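Local structure of nucleoprotein (Schmallenberg virus, 4JNG) at residues 42-47 against 122-127; 95-100 against 144-149; 137-142 against 154-159; 69-74 against 89-94. The protein encapsidates the viral RNA genome, shielding it from nucleases and forming the helical nucleocapsid that serves as template for transcription and replication. One frame throughout, in Å; residues are numbered along the deposited sequence.

Interaction 1 of 4, residues 42-47 against 122-127. With nucleotides of chain A.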
# COMPACT_ATOMS: atom_id res chain seq x y z
N VAL B 42 5.98 30.58 7.32
CA VAL B 42 6.78 29.56 6.68
C VAL B 42 6.49 28.19 7.31
O VAL B 42 6.31 27.20 6.60
CB VAL B 42 8.28 29.88 6.77
CG1 VAL B 42 9.11 28.72 6.23
CG2 VAL B 42 8.61 31.15 6.01
N PHE B 43 6.43 28.14 8.64
CA PHE B 43 6.10 26.88 9.30
C PHE B 43 4.86 26.24 8.70
O PHE B 43 4.91 25.10 8.24
CB PHE B 43 5.91 27.02 10.81
CG PHE B 43 5.53 25.74 11.47
CD1 PHE B 43 6.49 24.80 11.79
CD2 PHE B 43 4.20 25.44 11.71
CE1 PHE B 43 6.14 23.59 12.37
CE2 PHE B 43 3.84 24.24 12.29
CZ PHE B 43 4.81 23.31 12.63
N PHE B 44 3.75 26.98 8.69
CA PHE B 44 2.45 26.38 8.35
C PHE B 44 2.27 26.03 6.87
O PHE B 44 1.44 25.18 6.55
CB PHE B 44 1.28 27.25 8.83
CG PHE B 44 1.08 27.22 10.31
CD1 PHE B 44 0.60 26.06 10.92
CD2 PHE B 44 1.38 28.32 11.10
CE1 PHE B 44 0.42 26.01 12.29
CE2 PHE B 44 1.20 28.27 12.47
CZ PHE B 44 0.73 27.11 13.07
N LEU B 45 3.03 26.65 5.98
CA LEU B 45 3.00 26.21 4.58
C LEU B 45 3.94 25.03 4.30
O LEU B 45 3.73 24.29 3.33
CB LEU B 45 3.30 27.38 3.64
CG LEU B 45 2.20 28.44 3.64
CD1 LEU B 45 2.73 29.76 3.10
CD2 LEU B 45 0.98 27.98 2.86
N ASN B 46 4.95 24.83 5.15
CA ASN B 46 5.94 23.78 4.95
C ASN B 46 5.83 22.64 5.96
O ASN B 46 6.76 21.85 6.13
CB ASN B 46 7.34 24.37 4.99
CG ASN B 46 7.62 25.25 3.79
OD1 ASN B 46 7.37 26.45 3.82
ND2 ASN B 46 8.15 24.66 2.73
N GLN B 47 4.68 22.54 6.61
CA GLN B 47 4.51 21.64 7.73
C GLN B 47 4.33 20.20 7.24
O GLN B 47 4.88 19.27 7.82
CB GLN B 47 3.33 22.05 8.60
CG GLN B 47 3.12 21.11 9.77
CD GLN B 47 1.93 21.48 10.64
OE1 GLN B 47 1.08 22.26 10.25
NE2 GLN B 47 1.87 20.88 11.82
N ILE B 122 -0.21 35.20 7.29
CA ILE B 122 -0.31 33.78 7.67
C ILE B 122 -1.45 33.01 7.00
O ILE B 122 -2.61 33.44 7.00
CB ILE B 122 -0.41 33.63 9.20
CG1 ILE B 122 0.85 34.22 9.85
CG2 ILE B 122 -0.56 32.16 9.61
CD1 ILE B 122 0.71 34.46 11.33
N VAL B 123 -1.10 31.85 6.45
CA VAL B 123 -2.01 31.00 5.71
C VAL B 123 -2.16 29.66 6.42
O VAL B 123 -1.18 29.01 6.74
CB VAL B 123 -1.49 30.79 4.28
CG1 VAL B 123 -2.51 30.06 3.44
CG2 VAL B 123 -1.16 32.13 3.62
N MET B 124 -3.40 29.25 6.67
CA MET B 124 -3.69 27.94 7.27
C MET B 124 -4.33 27.07 6.20
O MET B 124 -5.55 27.08 6.03
CB MET B 124 -4.61 28.10 8.48
CG MET B 124 -4.77 26.86 9.36
SD MET B 124 -3.28 26.30 10.21
CE MET B 124 -2.70 27.83 10.95
N PRO B 125 -3.51 26.33 5.44
CA PRO B 125 -4.07 25.39 4.48
C PRO B 125 -4.61 24.17 5.20
O PRO B 125 -3.87 23.23 5.47
CB PRO B 125 -2.87 25.02 3.59
CG PRO B 125 -1.70 25.77 4.11
CD PRO B 125 -2.05 26.23 5.49
N LEU B 126 -5.90 24.20 5.50
CA LEU B 126 -6.58 23.19 6.31
C LEU B 126 -7.90 23.82 6.70
O LEU B 126 -8.96 23.18 6.64
CB LEU B 126 -5.78 22.81 7.56
CG LEU B 126 -4.92 21.55 7.49
CD1 LEU B 126 -3.63 21.68 8.29
CD2 LEU B 126 -5.71 20.35 7.95
N ALA B 127 -7.81 25.07 7.13
CA ALA B 127 -8.97 25.92 7.34
C ALA B 127 -9.58 26.30 6.01
O ALA B 127 -10.80 26.23 5.85
CB ALA B 127 -8.56 27.18 8.10
P U A 29 -5.48 17.50 1.64
OP1 U A 29 -5.98 17.87 0.29
OP2 U A 29 -4.43 16.46 1.78
O5' U A 29 -4.95 18.81 2.38
C5' U A 29 -5.61 20.08 2.22
C4' U A 29 -4.60 21.19 2.32
O4' U A 29 -3.96 21.14 3.63
C3' U A 29 -3.47 21.15 1.30
O3' U A 29 -3.14 22.46 0.86
C2' U A 29 -2.33 20.51 2.08
O2' U A 29 -1.03 20.76 1.59
C1' U A 29 -2.56 21.12 3.46
N1 U A 29 -1.95 20.38 4.58
C2 U A 29 -1.37 21.11 5.60
O2 U A 29 -1.36 22.33 5.62
N3 U A 29 -0.80 20.35 6.59
C4 U A 29 -0.75 18.98 6.67
O4 U A 29 -0.20 18.45 7.64
C5 U A 29 -1.37 18.30 5.58
C6 U A 29 -1.94 19.00 4.59
P U A 30 -3.20 22.86 -0.71
OP1 U A 30 -3.95 21.81 -1.44
OP2 U A 30 -1.82 23.22 -1.13
O5' U A 30 -4.09 24.18 -0.70
C5' U A 30 -4.18 24.96 0.50
C4' U A 30 -4.78 26.33 0.26
O4' U A 30 -4.09 27.28 1.12
C3' U A 30 -4.67 26.91 -1.15
O3' U A 30 -5.82 26.59 -1.94
C2' U A 30 -4.61 28.41 -0.88
O2' U A 30 -5.88 28.98 -0.64
C1' U A 30 -3.77 28.45 0.39
N1 U A 30 -2.32 28.47 0.14
C2 U A 30 -1.72 29.70 -0.04
O2 U A 30 -2.34 30.75 0.03
N3 U A 30 -0.37 29.66 -0.27
C4 U A 30 0.42 28.54 -0.36
O4 U A 30 1.63 28.67 -0.58
C5 U A 30 -0.27 27.30 -0.18
C6 U A 30 -1.59 27.31 0.06
P U A 28 -4.38 12.72 3.78
OP1 U A 28 -4.72 12.34 2.39
OP2 U A 28 -2.97 13.01 4.13
O5' U A 28 -5.30 13.96 4.18
C5' U A 28 -6.63 14.09 3.64
C4' U A 28 -7.28 15.36 4.15
O4' U A 28 -7.41 15.31 5.59
C3' U A 28 -6.51 16.64 3.88
O3' U A 28 -6.73 17.08 2.55
C2' U A 28 -7.05 17.59 4.95
O2' U A 28 -8.21 18.30 4.57
C1' U A 28 -7.32 16.63 6.11
N1 U A 28 -6.26 16.64 7.13
C2 U A 28 -6.52 17.28 8.33
O2 U A 28 -7.58 17.82 8.57
N3 U A 28 -5.48 17.26 9.23
C4 U A 28 -4.24 16.68 9.07
O4 U A 28 -3.42 16.74 9.98
C5 U A 28 -4.05 16.04 7.80
C6 U A 28 -5.04 16.05 6.90

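Interaction 2 of 4, residues 95-100 against 144-149. With nucleotides of chain A.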
# COMPACT_ATOMS: atom_id res chain seq x y z
N ARG B 95 3.42 19.33 18.22
CA ARG B 95 3.36 20.22 19.38
C ARG B 95 3.69 21.66 18.96
O ARG B 95 3.00 22.60 19.35
CB ARG B 95 4.31 19.75 20.47
CG ARG B 95 3.85 18.48 21.19
CD ARG B 95 4.78 18.17 22.36
NE ARG B 95 4.44 16.92 23.03
CZ ARG B 95 5.11 16.39 24.06
NH1 ARG B 95 6.18 16.99 24.56
NH2 ARG B 95 4.67 15.25 24.58
N MET B 96 4.72 21.79 18.13
CA MET B 96 5.23 23.07 17.64
C MET B 96 4.12 23.84 16.92
O MET B 96 3.93 25.03 17.15
CB MET B 96 6.38 22.77 16.69
CG MET B 96 7.11 23.97 16.15
SD MET B 96 8.50 23.42 15.16
CE MET B 96 8.94 25.03 14.52
N SER B 97 3.39 23.12 16.07
CA SER B 97 2.24 23.67 15.35
C SER B 97 1.18 24.24 16.29
O SER B 97 0.63 25.31 16.04
CB SER B 97 1.63 22.59 14.47
OG SER B 97 0.48 23.07 13.80
N GLY B 98 0.86 23.51 17.36
CA GLY B 98 -0.09 23.98 18.35
C GLY B 98 0.43 25.18 19.13
O GLY B 98 -0.30 26.17 19.33
N TYR B 99 1.68 25.12 19.55
CA TYR B 99 2.27 26.25 20.27
C TYR B 99 2.25 27.52 19.40
O TYR B 99 1.81 28.55 19.87
CB TYR B 99 3.69 25.95 20.74
CG TYR B 99 3.82 24.83 21.76
CD1 TYR B 99 2.72 24.38 22.51
CD2 TYR B 99 5.04 24.22 21.98
CE1 TYR B 99 2.85 23.37 23.44
CE2 TYR B 99 5.18 23.20 22.91
CZ TYR B 99 4.09 22.78 23.64
OH TYR B 99 4.25 21.78 24.56
N LEU B 100 2.68 27.40 18.14
CA LEU B 100 2.75 28.56 17.23
C LEU B 100 1.37 29.15 16.94
O LEU B 100 1.22 30.37 16.91
CB LEU B 100 3.45 28.21 15.91
CG LEU B 100 4.98 28.08 15.92
CD1 LEU B 100 5.45 27.50 14.59
CD2 LEU B 100 5.70 29.40 16.19
N PHE B 144 -7.96 25.33 13.26
CA PHE B 144 -7.70 24.26 12.28
C PHE B 144 -6.26 23.73 12.33
O PHE B 144 -5.97 22.69 11.73
CB PHE B 144 -7.99 24.76 10.86
CG PHE B 144 -9.44 24.63 10.45
CD1 PHE B 144 -9.94 23.40 10.03
CD2 PHE B 144 -10.29 25.72 10.47
CE1 PHE B 144 -11.26 23.27 9.64
CE2 PHE B 144 -11.62 25.60 10.09
CZ PHE B 144 -12.10 24.37 9.68
N ALA B 145 -5.36 24.42 13.02
CA ALA B 145 -3.96 23.99 13.07
C ALA B 145 -3.81 22.64 13.78
O ALA B 145 -4.49 22.38 14.77
CB ALA B 145 -3.10 25.03 13.75
N PRO B 146 -2.91 21.77 13.28
CA PRO B 146 -2.61 20.59 14.09
C PRO B 146 -2.02 21.04 15.42
O PRO B 146 -1.26 22.03 15.46
CB PRO B 146 -1.56 19.84 13.26
CG PRO B 146 -1.73 20.35 11.87
CD PRO B 146 -2.20 21.76 12.00
N GLY B 147 -2.40 20.37 16.50
CA GLY B 147 -1.95 20.73 17.84
C GLY B 147 -2.78 21.79 18.55
O GLY B 147 -2.57 22.02 19.73
N ALA B 148 -3.70 22.44 17.85
CA ALA B 148 -4.60 23.41 18.48
C ALA B 148 -5.54 22.77 19.51
O ALA B 148 -6.00 23.43 20.43
CB ALA B 148 -5.40 24.16 17.43
N GLU B 149 -5.81 21.47 19.34
CA GLU B 149 -6.65 20.72 20.29
C GLU B 149 -6.07 20.63 21.72
O GLU B 149 -6.79 20.33 22.68
CB GLU B 149 -6.99 19.33 19.74
CG GLU B 149 -5.89 18.28 19.82
CD GLU B 149 -4.73 18.51 18.86
OE1 GLU B 149 -4.85 19.25 17.86
OE2 GLU B 149 -3.67 17.91 19.14
P U A 24 1.76 14.05 22.14
OP1 U A 24 2.39 15.37 21.79
OP2 U A 24 0.31 13.86 21.96
O5' U A 24 2.49 12.91 21.31
C5' U A 24 3.90 12.67 21.42
C4' U A 24 4.26 11.40 20.68
O4' U A 24 3.79 10.25 21.43
C3' U A 24 3.64 11.23 19.31
O3' U A 24 4.35 11.94 18.31
C2' U A 24 3.71 9.72 19.13
O2' U A 24 4.98 9.22 18.78
C1' U A 24 3.36 9.24 20.53
N1 U A 24 1.92 9.01 20.74
C2 U A 24 1.39 7.82 20.27
O2 U A 24 2.06 6.99 19.68
N3 U A 24 0.05 7.66 20.50
C4 U A 24 -0.80 8.53 21.15
O4 U A 24 -1.99 8.23 21.28
C5 U A 24 -0.18 9.73 21.61
C6 U A 24 1.13 9.93 21.39

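Interaction 3 of 4, residues 137-142 against 154-159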
# COMPACT_ATOMS: atom_id res chain seq x y z
N GLY B 137 -12.88 34.84 12.02
CA GLY B 137 -12.29 35.09 13.33
C GLY B 137 -11.06 34.23 13.56
O GLY B 137 -10.96 33.11 13.05
N TYR B 138 -10.12 34.77 14.32
CA TYR B 138 -8.83 34.11 14.56
C TYR B 138 -8.95 32.75 15.26
O TYR B 138 -8.17 31.85 14.96
CB TYR B 138 -7.87 35.04 15.32
CG TYR B 138 -8.19 35.21 16.79
CD1 TYR B 138 -9.32 35.92 17.20
CD2 TYR B 138 -7.37 34.66 17.77
CE1 TYR B 138 -9.62 36.06 18.55
CE2 TYR B 138 -7.66 34.80 19.11
CZ TYR B 138 -8.78 35.50 19.50
OH TYR B 138 -9.07 35.65 20.84
N THR B 139 -9.92 32.59 16.15
CA THR B 139 -10.04 31.36 16.93
C THR B 139 -10.48 30.17 16.08
O THR B 139 -10.01 29.06 16.27
CB THR B 139 -10.97 31.49 18.16
OG1 THR B 139 -12.34 31.59 17.74
CG2 THR B 139 -10.61 32.69 19.00
N MET B 140 -11.38 30.41 15.13
CA MET B 140 -11.85 29.33 14.25
C MET B 140 -10.79 28.96 13.22
O MET B 140 -10.50 27.77 13.02
CB MET B 140 -13.14 29.74 13.52
CG MET B 140 -13.82 28.54 12.87
SD MET B 140 -15.43 28.89 12.15
CE MET B 140 -15.50 27.53 10.99
N TYR B 141 -10.22 29.98 12.59
CA TYR B 141 -9.22 29.82 11.54
C TYR B 141 -7.94 29.15 12.05
O TYR B 141 -7.41 28.25 11.40
CB TYR B 141 -8.87 31.19 10.94
CG TYR B 141 -7.98 31.13 9.71
CD1 TYR B 141 -8.50 30.77 8.48
CD2 TYR B 141 -6.62 31.43 9.79
CE1 TYR B 141 -7.70 30.71 7.35
CE2 TYR B 141 -5.81 31.38 8.66
CZ TYR B 141 -6.36 31.02 7.45
OH TYR B 141 -5.55 30.96 6.33
N LEU B 142 -7.45 29.60 13.19
CA LEU B 142 -6.24 29.02 13.77
C LEU B 142 -6.57 27.71 14.47
O LEU B 142 -5.69 26.86 14.62
CB LEU B 142 -5.59 29.98 14.75
CG LEU B 142 -5.07 31.30 14.18
CD1 LEU B 142 -4.64 32.18 15.33
CD2 LEU B 142 -3.93 31.09 13.20
N ALA B 154 -8.28 28.37 24.65
CA ALA B 154 -7.78 29.47 23.83
C ALA B 154 -8.45 29.54 22.46
O ALA B 154 -8.56 30.64 21.88
CB ALA B 154 -6.27 29.35 23.66
N PHE B 155 -8.87 28.40 21.93
CA PHE B 155 -9.51 28.35 20.62
C PHE B 155 -11.01 28.10 20.71
O PHE B 155 -11.62 27.63 19.74
CB PHE B 155 -8.84 27.29 19.73
CG PHE B 155 -7.39 27.59 19.42
CD1 PHE B 155 -7.04 28.60 18.53
CD2 PHE B 155 -6.38 26.86 20.03
CE1 PHE B 155 -5.71 28.87 18.25
CE2 PHE B 155 -5.05 27.12 19.75
CZ PHE B 155 -4.71 28.13 18.86
N ASP B 156 -11.59 28.41 21.86
CA ASP B 156 -13.04 28.39 22.05
C ASP B 156 -13.66 27.13 21.46
O ASP B 156 -14.56 27.20 20.62
CB ASP B 156 -13.66 29.65 21.41
CG ASP B 156 -13.25 30.93 22.13
OD1 ASP B 156 -13.25 30.95 23.38
OD2 ASP B 156 -12.94 31.92 21.43
N PHE B 157 -13.12 25.98 21.88
CA PHE B 157 -13.63 24.65 21.51
C PHE B 157 -13.60 24.28 20.02
O PHE B 157 -14.03 23.19 19.66
CB PHE B 157 -15.06 24.45 22.06
CG PHE B 157 -15.11 24.08 23.51
CD1 PHE B 157 -14.74 22.81 23.93
CD2 PHE B 157 -15.54 25.00 24.46
CE1 PHE B 157 -14.79 22.46 25.27
CE2 PHE B 157 -15.60 24.66 25.80
CZ PHE B 157 -15.22 23.38 26.21
N TYR B 158 -13.07 25.14 19.16
CA TYR B 158 -13.16 24.88 17.72
C TYR B 158 -12.48 23.59 17.25
O TYR B 158 -13.04 22.87 16.43
CB TYR B 158 -12.68 26.09 16.90
CG TYR B 158 -13.73 27.17 16.80
CD1 TYR B 158 -14.96 26.89 16.20
CD2 TYR B 158 -13.53 28.44 17.32
CE1 TYR B 158 -15.95 27.86 16.12
CE2 TYR B 158 -14.51 29.41 17.23
CZ TYR B 158 -15.71 29.12 16.63
OH TYR B 158 -16.69 30.07 16.54
N PRO B 159 -11.27 23.29 17.76
CA PRO B 159 -10.59 22.07 17.30
C PRO B 159 -11.38 20.79 17.62
O PRO B 159 -11.35 19.85 16.84
CB PRO B 159 -9.26 22.09 18.07
CG PRO B 159 -9.05 23.52 18.43
CD PRO B 159 -10.42 24.09 18.66

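Interaction 4 of 4, residues 69-74 against 89-94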
# COMPACT_ATOMS: atom_id res chain seq x y z
N VAL B 69 14.67 30.88 11.69
CA VAL B 69 14.72 30.48 13.09
C VAL B 69 14.86 28.95 13.18
O VAL B 69 14.05 28.23 12.60
CB VAL B 69 13.46 30.93 13.86
CG1 VAL B 69 13.53 30.46 15.31
CG2 VAL B 69 13.33 32.44 13.80
N LYS B 70 15.87 28.49 13.92
CA LYS B 70 16.19 27.06 14.06
C LYS B 70 15.56 26.42 15.30
O LYS B 70 15.81 26.87 16.42
CB LYS B 70 17.71 26.84 14.14
CG LYS B 70 18.07 25.35 14.18
CD LYS B 70 19.52 25.10 14.53
CE LYS B 70 20.35 24.72 13.31
NZ LYS B 70 21.79 25.01 13.52
N PHE B 71 14.82 25.34 15.09
CA PHE B 71 14.13 24.61 16.16
C PHE B 71 14.66 23.19 16.28
O PHE B 71 14.85 22.51 15.28
CB PHE B 71 12.64 24.52 15.85
CG PHE B 71 11.95 25.84 15.76
CD1 PHE B 71 11.98 26.58 14.59
CD2 PHE B 71 11.26 26.34 16.85
CE1 PHE B 71 11.36 27.81 14.51
CE2 PHE B 71 10.63 27.57 16.78
CZ PHE B 71 10.68 28.31 15.61
N THR B 72 14.88 22.74 17.52
CA THR B 72 15.22 21.34 17.77
C THR B 72 13.92 20.56 17.94
O THR B 72 13.15 20.82 18.86
CB THR B 72 16.12 21.17 19.00
OG1 THR B 72 17.40 21.76 18.71
CG2 THR B 72 16.33 19.70 19.33
N VAL B 73 13.70 19.61 17.04
CA VAL B 73 12.45 18.87 16.95
C VAL B 73 12.71 17.38 17.25
O VAL B 73 13.66 16.79 16.75
CB VAL B 73 11.86 19.04 15.53
CG1 VAL B 73 10.50 18.35 15.40
CG2 VAL B 73 11.74 20.53 15.16
N VAL B 74 11.86 16.79 18.09
CA VAL B 74 11.85 15.34 18.31
C VAL B 74 11.14 14.66 17.14
O VAL B 74 10.00 15.00 16.82
CB VAL B 74 11.20 14.97 19.66
CG1 VAL B 74 11.01 13.47 19.80
CG2 VAL B 74 12.07 15.49 20.79
N ASN B 89 8.94 19.05 27.88
CA ASN B 89 9.29 20.36 27.33
C ASN B 89 9.91 20.28 25.95
O ASN B 89 10.47 21.26 25.47
CB ASN B 89 10.25 21.07 28.27
CG ASN B 89 9.65 21.31 29.63
OD1 ASN B 89 8.46 21.05 29.86
ND2 ASN B 89 10.46 21.82 30.56
N ALA B 90 9.79 19.12 25.30
CA ALA B 90 10.28 18.97 23.94
C ALA B 90 9.16 19.24 22.96
O ALA B 90 7.97 19.10 23.30
CB ALA B 90 10.85 17.58 23.71
N ILE B 91 9.53 19.62 21.74
CA ILE B 91 8.57 19.86 20.68
C ILE B 91 8.74 18.83 19.58
O ILE B 91 9.84 18.54 19.12
CB ILE B 91 8.64 21.30 20.07
CG1 ILE B 91 10.08 21.74 19.77
CG2 ILE B 91 7.99 22.30 21.00
CD1 ILE B 91 10.18 23.07 19.05
N THR B 92 7.61 18.24 19.21
CA THR B 92 7.47 17.53 17.97
C THR B 92 6.91 18.53 16.99
O THR B 92 6.56 19.65 17.37
CB THR B 92 6.46 16.37 18.13
OG1 THR B 92 5.22 16.90 18.61
CG2 THR B 92 6.99 15.37 19.13
N LEU B 93 6.80 18.12 15.74
CA LEU B 93 6.18 18.92 14.71
C LEU B 93 4.75 19.28 15.10
O LEU B 93 4.30 20.43 14.93
CB LEU B 93 6.20 18.17 13.38
CG LEU B 93 6.48 18.97 12.10
CD1 LEU B 93 7.49 20.09 12.31
CD2 LEU B 93 6.97 18.01 11.03
N HIS B 94 4.06 18.28 15.66
CA HIS B 94 2.69 18.45 16.08
C HIS B 94 2.56 19.45 17.22
O HIS B 94 1.70 20.32 17.18
CB HIS B 94 2.09 17.11 16.51
CG HIS B 94 0.60 17.13 16.63
ND1 HIS B 94 -0.05 17.26 17.83
CD2 HIS B 94 -0.36 17.07 15.68
CE1 HIS B 94 -1.35 17.26 17.63
NE2 HIS B 94 -1.57 17.16 16.33
O HOH W 1 12.37 19.64 21.43

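Interaction 1 of 4, residues 42-47 against 122-127
Met124, which lays its methyl on the ring of Phe44, is itself fixed through its backbone: Met124 N is hydrogen-bonded to Tyr141 OH, which ties the 122-127 loop to helix 138-142. No hydrogen bond crosses between the two segments, and the 275 Å² they bury is mainly apolar. The Met124 side chain starts away from helix 37-45, but bends at SD (chi2 65°) and again at CE (chi3 49°) bring its end back. CE sits 3.7 Å from the centroid of the Phe44 ring and 10° off its normal, a CH-pi contact over the centre; the sulfur stands obliquely to the same ring, so the pair is also a Met-aromatic contact. Phe43 CD2 lies over the centre of the opposite face, leaving the Phe44 ring sandwiched.

Towards the RNA, Leu45 carries the contact with one branch. Its CD2 reaches between Val123 CB, at 4.0 Å, and Pro125 CG, at 3.7 Å. Leu45 CD2 also lies 3.3 Å from C4 of U30 of the RNA, chain A, while Val123 CG1 is 3.5 Å from O2 of the same nucleotide, both on one face of the base. Leu126 continues the apolar surface, with CD1 3.6 Å from N3 of U29 of chain A. Val42 and Asn46, the latter just past the end of helix 37-45, pack on Phe7 of a second subunit. Methyl groups meeting the flat of the U30 base make van der Waals contact that probably reads little of its identity, consistent with a protein that must coat a whole genome.

Interaction 2 of 4, residues 95-100 against 144-149
Ser97, Gly98 and Pro146 bury the most surface where a type II beta turn, Ala145 to Ala148, rests against helix 93-110. The turn has proline and glycine at its two central positions, and Ala148 N closes it on Ala145 O. Ser97 supplies the polar link: with OG anti to the backbone N (chi1 178°), the hydroxyl faces the turn and donates to Pro146 O over 2.6 Å, meeting the carbonyl at a C=O...donor angle of 134°. Ser97 OG also lies 3.5 Å from Pro146 CD, so the serine touches the proline ring as well. Gln47 NE2 probably adds a hydrogen bond to Ser97 OG.

Beside this, two glycines let the backbones meet. Gly98 CA and Gly147 CA are 3.8 Å apart, an approach with no beta carbon on either residue to hold the chains off. Gly98 CA also makes a CA-H...O contact with Gly147 O at 3.4 Å. Gly147 has the positive phi expected of the third residue of this turn.

Two residues before Ser97, Arg95 points away from the beta turn and binds RNA. Its guanidinium receives a phosphate at the edge: Arg95 NE donates to OP1 of U24 of chain A over 2.9 Å in a nearly straight bond, 168° at the hydrogen.

Interaction 3 of 4, residues 137-142 against 154-159
First torsions bring Met140 CG and Thr139 OG1 to the ring of Tyr158. Met140 CG is anti to its backbone N (chi1 -166°), which puts it over the ring, 3.9 Å from Tyr158 CD1; the chain beyond runs extended, the two side chains crossing at about a right angle. Thr139 OG1 instead stands between its own N and carbonyl carbon (chi1 71°), which directs it to the ring's edge, 3.1 Å from Tyr158 CE2 and near the ring plane. Met140 CB makes a separate CH-pi contact, 3.9 Å from the Tyr158 centroid and 8° off the normal; Met140 SD follows obliquely at 4.7 Å from that centroid, a Met-aromatic pair. Asp156 O covers the opposite face toward the rim, 3.7 Å above the ring plane.

That carbonyl belongs to a type I' beta turn, Phe155 to Tyr158, closed by Tyr158 N to Phe155 O at 2.9 Å and leading directly into helix 158-168. The turn thereby seats the start of that helix against the short helix 138-142, and Met140 and Tyr158 both continue onto Val208 of helix 198-209.

At the turn's other end Phe155 CE1 packs 3.7 Å from Leu142 CB. On the exposed margin, Thr139 CG2 lies 3.5 Å from Asp156 OD2.

Interaction 4 of 4, residues 69-74 against 89-94
Val74 and Ile91 join the end of strand 69-74, part of an antiparallel hairpin with strand 61-66, to the segment that leads into helix 93-110. The two backbones run 96° apart, so they meet over a short span and do not extend the sheet side by side. The close part centres on Ile91 O. Val74 N donates to it over 2.9 Å with 167° at the hydrogen, and Val73 CA approaches the same oxygen at 3.4 Å in a CA-H...O contact, so one carbonyl is held by two neighbouring residues of the strand.

Ile91 also packs tightly through its longer branch. CG1 stands between the backbone N and the carbonyl carbon (chi1 46°), which puts it 3.3 Å from Thr72 O; CD1 goes on to touch Phe71 CD2 at 4.1 Å, obliquely to the ring. Buried residues back this region: Val73 CG1 lies 3.7 Å from Leu93 N, and Val73 and Leu93 both rest on Leu54 of helix 47-56, while Phe71 and Ile91 share Phe27 of helix 20-31. Thr92, the buried residue after Ile91, is the N-cap of helix 93-110: its OG1 accepts from Arg95 N.

The other side faces solvent. Val74 CG2 still meets Ala90 CB at 3.8 Å, but both residues are partly exposed, and Thr72 is exposed, with its hydroxyl bonded to Asp63 on the neighbouring strand. Where the backbones diverge, a water bridges them, donating to Thr72 O and accepting from Ile91 N, with 2.9 Å from its oxygen to each.

In the fold
Interactions 1, 2 and 4 are buried; interaction 3 is partly buried, with exposed Asp156 at its margin. Interaction 2 lies deepest, its centre about 3 Å from the centre of the chain, and has the shortest CA-CA approach. Interactions 2 and 4 share helix 93-110, and Arg95 NH1 bonds Ala90 O between them. Phe44 on Ser97 joins interaction 1 to interaction 2; Phe155 on Ala148 joins 2 to 3. Interactions 1 and 3 rest on methionine-aromatic packing, whereas 2 and 4 each have a hydrogen bond to a backbone carbonyl, interaction 4 adding apolar packing round Ile91. Interactions 1 and 2 hold residues that touch the RNA, and in interaction 4 Thr92 and His94 pack on a phosphate; interaction 3 stands back from it.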